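Local structure of methyl-coenzyme M reductase subunit beta (Methanosarcina barkeri, 1E6Y) at residues E[261-269]-E[330-339]; E[247-255]-E[305-313]. The protein forms part of methyl-coenzyme M reductase I, the nickel F430 enzyme that makes methane from methyl-coenzyme M and coenzyme B in the last step of methanogenesis. All blocks are in the same frame, centred on the assembly; numbering follows the deposited sequence.

In the fold
Four helices of the C-terminal domain make the two contacts, two in each. Along the chain, helix 247-255 comes first and helix 261-274 follows it. The chain then runs through strands 278-283 and 289-293 into helix 296-318. There interaction 2 closes its loop, when 305-313 packs on 247-255. Helix 323-339 comes next, and interaction 1 closes a second loop, from 261-269 to 330-339. The two loops cross, because the segments alternate. The contacts are neighbours, with centres about 12 Å apart. Phe331 of interaction 1 packs on Gly306 and Thr307 of interaction 2. Two consecutive helix pairs are thus joined into one bundle.

Interaction 1: E[261-269]-E[330-339]; sequences IGTVIESVV and YFNDILEKET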
loop_
_atom_site.group_PDB
_atom_site.type_symbol
_atom_site.label_atom_id
_atom_site.label_comp_id
_atom_site.label_asym_id
_atom_site.label_seq_id
_atom_site.Cartn_x
_atom_site.Cartn_y
_atom_site.Cartn_z
ATOM N N ILE E 261 23.165 -27.332 -21.733
ATOM C CA ILE E 261 23.113 -25.895 -21.988
ATOM C C ILE E 261 24.236 -25.487 -22.949
ATOM O O ILE E 261 24.013 -24.717 -23.885
ATOM C CB ILE E 261 23.252 -25.086 -20.672
ATOM C CG1 ILE E 261 22.065 -25.382 -19.750
ATOM C CG2 ILE E 261 23.327 -23.590 -20.975
ATOM C CD1 ILE E 261 22.242 -24.872 -18.332
ATOM N N GLY E 262 25.413 -26.080 -22.757
ATOM C CA GLY E 262 26.567 -25.760 -23.580
ATOM C C GLY E 262 26.447 -26.146 -25.043
ATOM O O GLY E 262 26.840 -25.378 -25.919
ATOM N N THR E 263 25.912 -27.333 -25.321
ATOM C CA THR E 263 25.787 -27.797 -26.703
ATOM C C THR E 263 24.659 -27.085 -27.450
ATOM O O THR E 263 24.721 -26.931 -28.671
ATOM C CB THR E 263 25.563 -29.326 -26.785
ATOM O OG1 THR E 263 24.359 -29.680 -26.093
ATOM C CG2 THR E 263 26.743 -30.071 -26.171
ATOM N N VAL E 264 23.661 -26.603 -26.713
ATOM C CA VAL E 264 22.605 -25.785 -27.302
ATOM C C VAL E 264 23.196 -24.478 -27.834
ATOM O O VAL E 264 22.804 -23.998 -28.897
ATOM C CB VAL E 264 21.489 -25.472 -26.268
ATOM C CG1 VAL E 264 20.510 -24.446 -26.831
ATOM C CG2 VAL E 264 20.749 -26.748 -25.905
ATOM N N ILE E 265 24.202 -23.961 -27.137
ATOM C CA ILE E 265 24.909 -22.765 -27.579
ATOM C C ILE E 265 25.630 -23.005 -28.906
ATOM O O ILE E 265 25.570 -22.169 -29.807
ATOM C CB ILE E 265 25.905 -22.281 -26.493
ATOM C CG1 ILE E 265 25.122 -21.620 -25.357
ATOM C CG2 ILE E 265 26.907 -21.285 -27.073
ATOM C CD1 ILE E 265 25.850 -21.570 -24.051
ATOM N N GLU E 266 26.207 -24.193 -29.067
ATOM C CA GLU E 266 26.851 -24.568 -30.323
ATOM C C GLU E 266 25.843 -24.571 -31.474
ATOM O O GLU E 266 26.102 -24.005 -32.536
ATOM C CB GLU E 266 27.496 -25.949 -30.194
ATOM C CG GLU E 266 28.423 -26.315 -31.344
ATOM C CD GLU E 266 28.931 -27.747 -31.260
ATOM O OE1 GLU E 266 28.880 -28.348 -30.163
ATOM O OE2 GLU E 266 29.370 -28.281 -32.301
ATOM N N SER E 267 24.664 -25.137 -31.217
ATOM C CA SER E 267 23.566 -25.143 -32.180
ATOM C C SER E 267 23.136 -23.730 -32.558
ATOM O O SER E 267 22.927 -23.434 -33.736
ATOM C CB SER E 267 22.363 -25.892 -31.606
ATOM O OG SER E 267 22.646 -27.267 -31.453
ATOM N N VAL E 268 22.984 -22.873 -31.551
ATOM C CA VAL E 268 22.497 -21.513 -31.760
ATOM C C VAL E 268 23.493 -20.686 -32.566
ATOM O O VAL E 268 23.111 -20.009 -33.522
ATOM C CB VAL E 268 22.198 -20.807 -30.406
ATOM C CG1 VAL E 268 21.935 -19.316 -30.618
ATOM C CG2 VAL E 268 20.993 -21.456 -29.741
ATOM N N VAL E 269 24.774 -20.784 -32.219
ATOM C CA VAL E 269 25.799 -20.010 -32.911
ATOM C C VAL E 269 26.011 -20.513 -34.342
ATOM O O VAL E 269 26.050 -19.716 -35.280
ATOM C CB VAL E 269 27.144 -20.032 -32.142
ATOM C CG1 VAL E 269 28.174 -19.165 -32.854
ATOM C CG2 VAL E 269 26.939 -19.526 -30.719
ATOM N N TYR E 330 22.826 -19.015 -17.489
ATOM C CA TYR E 330 24.059 -19.518 -18.066
ATOM C C TYR E 330 24.044 -19.715 -19.569
ATOM O O TYR E 330 25.072 -19.522 -20.212
ATOM C CB TYR E 330 24.490 -20.797 -17.346
ATOM C CG TYR E 330 25.011 -20.491 -15.966
ATOM C CD1 TYR E 330 24.253 -20.788 -14.836
ATOM C CD2 TYR E 330 26.133 -19.681 -15.806
ATOM C CE1 TYR E 330 24.582 -20.260 -13.588
ATOM C CE2 TYR E 330 26.469 -19.150 -14.571
ATOM C CZ TYR E 330 25.687 -19.430 -13.470
ATOM O OH TYR E 330 25.958 -18.797 -12.281
ATOM N N PHE E 331 22.872 -19.960 -20.149
ATOM C CA PHE E 331 22.796 -20.010 -21.609
ATOM C C PHE E 331 23.269 -18.682 -22.182
ATOM O O PHE E 331 24.100 -18.648 -23.093
ATOM C CB PHE E 331 21.370 -20.293 -22.104
ATOM C CG PHE E 331 21.221 -20.130 -23.594
ATOM C CD1 PHE E 331 21.731 -21.094 -24.460
ATOM C CD2 PHE E 331 20.749 -18.933 -24.129
ATOM C CE1 PHE E 331 21.796 -20.859 -25.838
ATOM C CE2 PHE E 331 20.810 -18.689 -25.503
ATOM C CZ PHE E 331 21.337 -19.654 -26.357
ATOM N N ASN E 332 22.753 -17.589 -21.620
ATOM C CA ASN E 332 23.042 -16.256 -22.124
ATOM C C ASN E 332 24.423 -15.758 -21.720
ATOM O O ASN E 332 25.125 -15.143 -22.523
ATOM C CB ASN E 332 21.964 -15.281 -21.655
ATOM C CG ASN E 332 20.674 -15.458 -22.419
ATOM O OD1 ASN E 332 20.601 -15.138 -23.602
ATOM N ND2 ASN E 332 19.696 -16.100 -21.790
ATOM N N ASP E 333 24.823 -16.066 -20.488
ATOM C CA ASP E 333 26.163 -15.754 -19.999
ATOM C C ASP E 333 27.221 -16.422 -20.881
ATOM O O ASP E 333 28.106 -15.753 -21.417
ATOM C CB ASP E 333 26.301 -16.230 -18.548
ATOM C CG ASP E 333 27.536 -15.679 -17.846
ATOM O OD1 ASP E 333 28.316 -14.919 -18.459
ATOM O OD2 ASP E 333 27.724 -16.010 -16.657
ATOM N N ILE E 334 27.068 -17.727 -21.092
ATOM C CA ILE E 334 28.031 -18.501 -21.872
ATOM C C ILE E 334 27.964 -18.153 -23.363
ATOM O O ILE E 334 28.990 -18.149 -24.048
ATOM C CB ILE E 334 27.812 -20.026 -21.689
ATOM C CG1 ILE E 334 27.987 -20.407 -20.219
ATOM C CG2 ILE E 334 28.817 -20.811 -22.523
ATOM C CD1 ILE E 334 27.552 -21.827 -19.909
ATOM N N LEU E 335 26.772 -17.801 -23.843
ATOM C CA LEU E 335 26.602 -17.350 -25.224
ATOM C C LEU E 335 27.413 -16.089 -25.492
ATOM O O LEU E 335 28.044 -15.964 -26.544
ATOM C CB LEU E 335 25.123 -17.079 -25.529
ATOM C CG LEU E 335 24.786 -16.610 -26.948
ATOM C CD1 LEU E 335 25.135 -17.700 -27.947
ATOM C CD2 LEU E 335 23.310 -16.255 -27.039
ATOM N N GLU E 336 27.388 -15.152 -24.546
ATOM C CA GLU E 336 28.157 -13.921 -24.682
ATOM C C GLU E 336 29.652 -14.214 -24.689
ATOM O O GLU E 336 30.405 -13.626 -25.465
ATOM C CB GLU E 336 27.833 -12.948 -23.545
ATOM C CG GLU E 336 26.424 -12.366 -23.592
ATOM C CD GLU E 336 26.243 -11.179 -22.660
ATOM O OE1 GLU E 336 27.049 -11.027 -21.719
ATOM O OE2 GLU E 336 25.278 -10.412 -22.850
ATOM N N LYS E 337 30.075 -15.128 -23.819
ATOM C CA LYS E 337 31.485 -15.492 -23.714
ATOM C C LYS E 337 31.964 -16.288 -24.923
ATOM O O LYS E 337 33.131 -16.205 -25.307
ATOM C CB LYS E 337 31.730 -16.272 -22.422
ATOM C CG LYS E 337 31.799 -15.367 -21.204
ATOM C CD LYS E 337 31.726 -16.130 -19.901
ATOM C CE LYS E 337 32.012 -15.199 -18.727
ATOM N NZ LYS E 337 31.085 -14.026 -18.680
ATOM N N GLU E 338 31.019 -16.938 -25.597
ATOM C CA GLU E 338 31.307 -17.694 -26.810
ATOM C C GLU E 338 31.444 -16.800 -28.044
ATOM O O GLU E 338 32.250 -17.085 -28.930
ATOM C CB GLU E 338 30.210 -18.741 -27.041
ATOM C CG GLU E 338 30.381 -19.587 -28.302
ATOM C CD GLU E 338 31.688 -20.365 -28.324
ATOM O OE1 GLU E 338 32.364 -20.351 -29.371
ATOM O OE2 GLU E 338 32.032 -21.002 -27.308
ATOM N N THR E 339 30.696 -15.698 -28.077
ATOM C CA THR E 339 30.529 -14.914 -29.301
ATOM C C THR E 339 31.017 -13.467 -29.221
ATOM O O THR E 339 31.306 -12.853 -30.250
ATOM C CB THR E 339 29.047 -14.877 -29.753
ATOM O OG1 THR E 339 28.246 -14.287 -28.721
ATOM C CG2 THR E 339 28.540 -16.273 -30.057
#
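Ile265 and Phe331 interlock in a knobs-into-holes packing of helices 261-274 and 323-339. Segments 261-269 and 330-339 cross at -53°, with axes 9.5 Å apart, and the gamma subunit also lies against this pair. Ile265 sits among Phe331, Ile334, Leu335 and Glu338. Phe331 in turn sits among Ile261, Val264, Ile265 and Val268. These two side chains slide past each other in opposite directions, and CG1 of Ile265 lies 3.4 Å from CE1 of Phe331. With CG anti to the backbone N (chi1 171°), Phe331 reaches 261-269, where Val268 CG2 meets the ring edge near its plane. The side chains of Ile265 and Ile334 cross at about a right angle, and CD1 of Ile265 presses on Ile334 CG2 at 3.4 Å. Replacing Ile265 by an alanine is likely to open a gap between Phe331 and Ile334 and leave the ring less firmly held.

No hydrogen bond joins the two segments. Glu338 OE1 bonds to Tyr2 OH and OE2 to the backbone N of Tyr6, both of the gamma subunit. Thr339 OG1 bonds back to Leu335 O at 2.8 Å. At chi1 60°, Thr339 CG2 is anti to the carbonyl carbon and lies 3.7 Å from Val269 CG2.

Interaction 2: E[247-255]-E[305-313]; sequences LLYDIVKEN and VGTLAATLV
Leu248 fits as a knob into the hole formed by Val305, Leu308, Ala309 and Leu312. Segments 247-255 and 305-313 run in roughly the same direction and cross at -40°, with axes 9.0 Å apart. A chi1 of 171° turns CG of Leu248 away from its own backbone N and carries both methyls to the other helix. CD1 of Leu248 comes to 3.6 Å from the backbone N of Ala309. The Leu248 and Leu308 side chains pass obliquely, with their CD2 atoms 3.6 Å apart.

Val305 points toward 247-255. Its CG1 rests on the backbone of Leu248, 3.7 Å from CA, and also touches Leu247 CG and Ile251 CD1. One turn on, the small side chain of Ala309 is consistent with the close approach here, where the CA atoms of Val252 and Ala309 are 5.3 Å apart. CB of Ala309 is met by Ile251 CG2 at 3.6 Å and by Val252 CG2. Val252 crosses Leu312 at about a right angle, with CG2 packed 3.7 Å from Leu312 CD1. At the far end, the two methyls of Val313 divide the work. CG1 approaches Asn255 O and CG2 approaches Asn255 CB.

The amide of Asn255 turns back to Ile251 O. ND2 gives it a hydrogen bond of 2.8 Å, and also bonds to Ser267. OD1 bonds to Thr263. Helix 323-339 touches 305-313 through Thr307, Ala310 and Thr311.

No hydrogen bond or salt bridge joins the two segments. The contact therefore rests on the fit of aliphatic groups, while the buried Asn255 amide is satisfied by Ile251 O and by Thr263 and Ser267 of helix 261-274.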
loop_
_atom_site.group_PDB
_atom_site.type_symbol
_atom_site.label_atom_id
_atom_site.label_comp_id
_atom_site.label_asym_id
_atom_site.label_seq_id
_atom_site.Cartn_x
_atom_site.Cartn_y
_atom_site.Cartn_z
ATOM N N LEU E 247 12.852 -23.818 -35.687
ATOM C CA LEU E 247 14.174 -23.602 -35.104
ATOM C C LEU E 247 14.235 -24.109 -33.667
ATOM O O LEU E 247 15.122 -24.889 -33.317
ATOM C CB LEU E 247 14.538 -22.115 -35.150
ATOM C CG LEU E 247 15.978 -21.756 -34.781
ATOM C CD1 LEU E 247 16.940 -22.415 -35.760
ATOM C CD2 LEU E 247 16.157 -20.243 -34.791
ATOM N N LEU E 248 13.248 -23.719 -32.863
ATOM C CA LEU E 248 13.159 -24.160 -31.475
ATOM C C LEU E 248 13.089 -25.681 -31.386
ATOM O O LEU E 248 13.886 -26.304 -30.688
ATOM C CB LEU E 248 11.925 -23.546 -30.801
ATOM C CG LEU E 248 11.560 -24.069 -29.406
ATOM C CD1 LEU E 248 12.641 -23.693 -28.397
ATOM C CD2 LEU E 248 10.220 -23.496 -28.989
ATOM N N TYR E 249 12.166 -26.271 -32.141
ATOM C CA TYR E 249 11.980 -27.717 -32.154
ATOM C C TYR E 249 13.246 -28.456 -32.594
ATOM O O TYR E 249 13.627 -29.459 -31.986
ATOM C CB TYR E 249 10.815 -28.087 -33.078
ATOM C CG TYR E 249 10.538 -29.571 -33.139
ATOM C CD1 TYR E 249 9.676 -30.175 -32.227
ATOM C CD2 TYR E 249 11.182 -30.381 -34.075
ATOM C CE1 TYR E 249 9.464 -31.550 -32.241
ATOM C CE2 TYR E 249 10.980 -31.753 -34.096
ATOM C CZ TYR E 249 10.120 -32.333 -33.178
ATOM O OH TYR E 249 9.918 -33.694 -33.199
ATOM N N ASP E 250 13.872 -27.977 -33.665
ATOM C CA ASP E 250 15.049 -28.630 -34.230
ATOM C C ASP E 250 16.257 -28.550 -33.307
ATOM O O ASP E 250 17.007 -29.518 -33.174
ATOM C CB ASP E 250 15.405 -28.019 -35.590
ATOM C CG ASP E 250 14.475 -28.474 -36.704
ATOM O OD1 ASP E 250 13.676 -29.412 -36.496
ATOM O OD2 ASP E 250 14.548 -27.891 -37.802
ATOM N N ILE E 251 16.444 -27.397 -32.671
ATOM C CA ILE E 251 17.556 -27.218 -31.745
ATOM C C ILE E 251 17.386 -28.123 -30.527
ATOM O O ILE E 251 18.338 -28.784 -30.104
ATOM C CB ILE E 251 17.688 -25.739 -31.300
ATOM C CG1 ILE E 251 18.152 -24.893 -32.491
ATOM C CG2 ILE E 251 18.686 -25.613 -30.148
ATOM C CD1 ILE E 251 18.221 -23.400 -32.213
ATOM N N VAL E 252 16.154 -28.232 -30.037
ATOM C CA VAL E 252 15.853 -29.126 -28.923
ATOM C C VAL E 252 16.088 -30.581 -29.323
ATOM O O VAL E 252 16.764 -31.323 -28.607
ATOM C CB VAL E 252 14.391 -28.949 -28.437
ATOM C CG1 VAL E 252 14.037 -30.016 -27.407
ATOM C CG2 VAL E 252 14.214 -27.567 -27.829
ATOM N N LYS E 253 15.618 -30.954 -30.510
ATOM C CA LYS E 253 15.723 -32.335 -30.965
ATOM C C LYS E 253 17.172 -32.795 -31.133
ATOM O O LYS E 253 17.527 -33.896 -30.716
ATOM C CB LYS E 253 14.958 -32.526 -32.275
ATOM C CG LYS E 253 14.858 -33.975 -32.717
ATOM C CD LYS E 253 14.021 -34.104 -33.973
ATOM C CE LYS E 253 14.233 -35.448 -34.649
ATOM N NZ LYS E 253 13.791 -36.568 -33.776
ATOM N N GLU E 254 18.021 -31.931 -31.685
ATOM C CA GLU E 254 19.412 -32.304 -31.920
ATOM C C GLU E 254 20.272 -32.250 -30.659
ATOM O O GLU E 254 21.410 -32.721 -30.657
ATOM C CB GLU E 254 20.027 -31.431 -33.019
ATOM C CG GLU E 254 20.287 -29.980 -32.635
ATOM C CD GLU E 254 20.737 -29.138 -33.821
ATOM O OE1 GLU E 254 21.112 -27.968 -33.612
ATOM O OE2 GLU E 254 20.698 -29.633 -34.970
ATOM N N ASN E 255 19.713 -31.696 -29.585
ATOM C CA ASN E 255 20.394 -31.652 -28.291
ATOM C C ASN E 255 19.677 -32.500 -27.241
ATOM O O ASN E 255 20.070 -32.521 -26.077
ATOM C CB ASN E 255 20.489 -30.207 -27.795
ATOM C CG ASN E 255 21.536 -29.400 -28.536
ATOM O OD1 ASN E 255 22.730 -29.517 -28.266
ATOM N ND2 ASN E 255 21.089 -28.542 -29.447
ATOM N N VAL E 305 15.307 -17.962 -28.684
ATOM C CA VAL E 305 15.066 -19.364 -29.016
ATOM C C VAL E 305 16.035 -20.266 -28.260
ATOM O O VAL E 305 15.625 -21.263 -27.666
ATOM C CB VAL E 305 15.211 -19.612 -30.539
ATOM C CG1 VAL E 305 15.201 -21.107 -30.842
ATOM C CG2 VAL E 305 14.087 -18.935 -31.276
ATOM N N GLY E 306 17.309 -19.881 -28.249
ATOM C CA GLY E 306 18.316 -20.656 -27.548
ATOM C C GLY E 306 18.042 -20.780 -26.061
ATOM O O GLY E 306 18.279 -21.830 -25.468
ATOM N N THR E 307 17.541 -19.702 -25.464
ATOM C CA THR E 307 17.198 -19.677 -24.044
ATOM C C THR E 307 16.103 -20.699 -23.725
ATOM O O THR E 307 16.207 -21.448 -22.749
ATOM C CB THR E 307 16.725 -18.263 -23.615
ATOM O OG1 THR E 307 17.777 -17.316 -23.841
ATOM C CG2 THR E 307 16.342 -18.244 -22.141
ATOM N N LEU E 308 15.068 -20.741 -24.560
ATOM C CA LEU E 308 13.979 -21.694 -24.368
ATOM C C LEU E 308 14.403 -23.116 -24.739
ATOM O O LEU E 308 14.063 -24.070 -24.040
ATOM C CB LEU E 308 12.754 -21.280 -25.187
ATOM C CG LEU E 308 11.516 -22.180 -25.075
ATOM C CD1 LEU E 308 11.097 -22.339 -23.619
ATOM C CD2 LEU E 308 10.385 -21.580 -25.892
ATOM N N ALA E 309 15.174 -23.248 -25.815
ATOM C CA ALA E 309 15.682 -24.554 -26.231
ATOM C C ALA E 309 16.541 -25.178 -25.133
ATOM O O ALA E 309 16.352 -26.342 -24.771
ATOM C CB ALA E 309 16.484 -24.419 -27.519
ATOM N N ALA E 310 17.405 -24.360 -24.535
ATOM C CA ALA E 310 18.253 -24.801 -23.431
ATOM C C ALA E 310 17.417 -25.203 -22.221
ATOM O O ALA E 310 17.753 -26.158 -21.527
ATOM C CB ALA E 310 19.237 -23.701 -23.051
ATOM N N THR E 311 16.326 -24.478 -21.977
ATOM C CA THR E 311 15.403 -24.808 -20.890
ATOM C C THR E 311 14.763 -26.174 -21.125
ATOM O O THR E 311 14.745 -27.024 -20.232
ATOM C CB THR E 311 14.282 -23.747 -20.753
ATOM O OG1 THR E 311 14.853 -22.489 -20.368
ATOM C CG2 THR E 311 13.264 -24.173 -19.703
ATOM N N LEU E 312 14.268 -26.391 -22.339
ATOM C CA LEU E 312 13.634 -27.655 -22.690
ATOM C C LEU E 312 14.611 -28.827 -22.582
ATOM O O LEU E 312 14.248 -29.896 -22.093
ATOM C CB LEU E 312 13.043 -27.575 -24.102
ATOM C CG LEU E 312 11.839 -26.637 -24.250
ATOM C CD1 LEU E 312 11.391 -26.583 -25.700
ATOM C CD2 LEU E 312 10.705 -27.119 -23.366
ATOM N N VAL E 313 15.876 -28.571 -22.904
ATOM C CA VAL E 313 16.913 -29.598 -22.843
ATOM C C VAL E 313 17.370 -29.862 -21.406
ATOM O O VAL E 313 17.476 -31.018 -20.989
ATOM C CB VAL E 313 18.134 -29.207 -23.721
ATOM C CG1 VAL E 313 19.305 -30.157 -23.473
ATOM C CG2 VAL E 313 17.743 -29.236 -25.191
#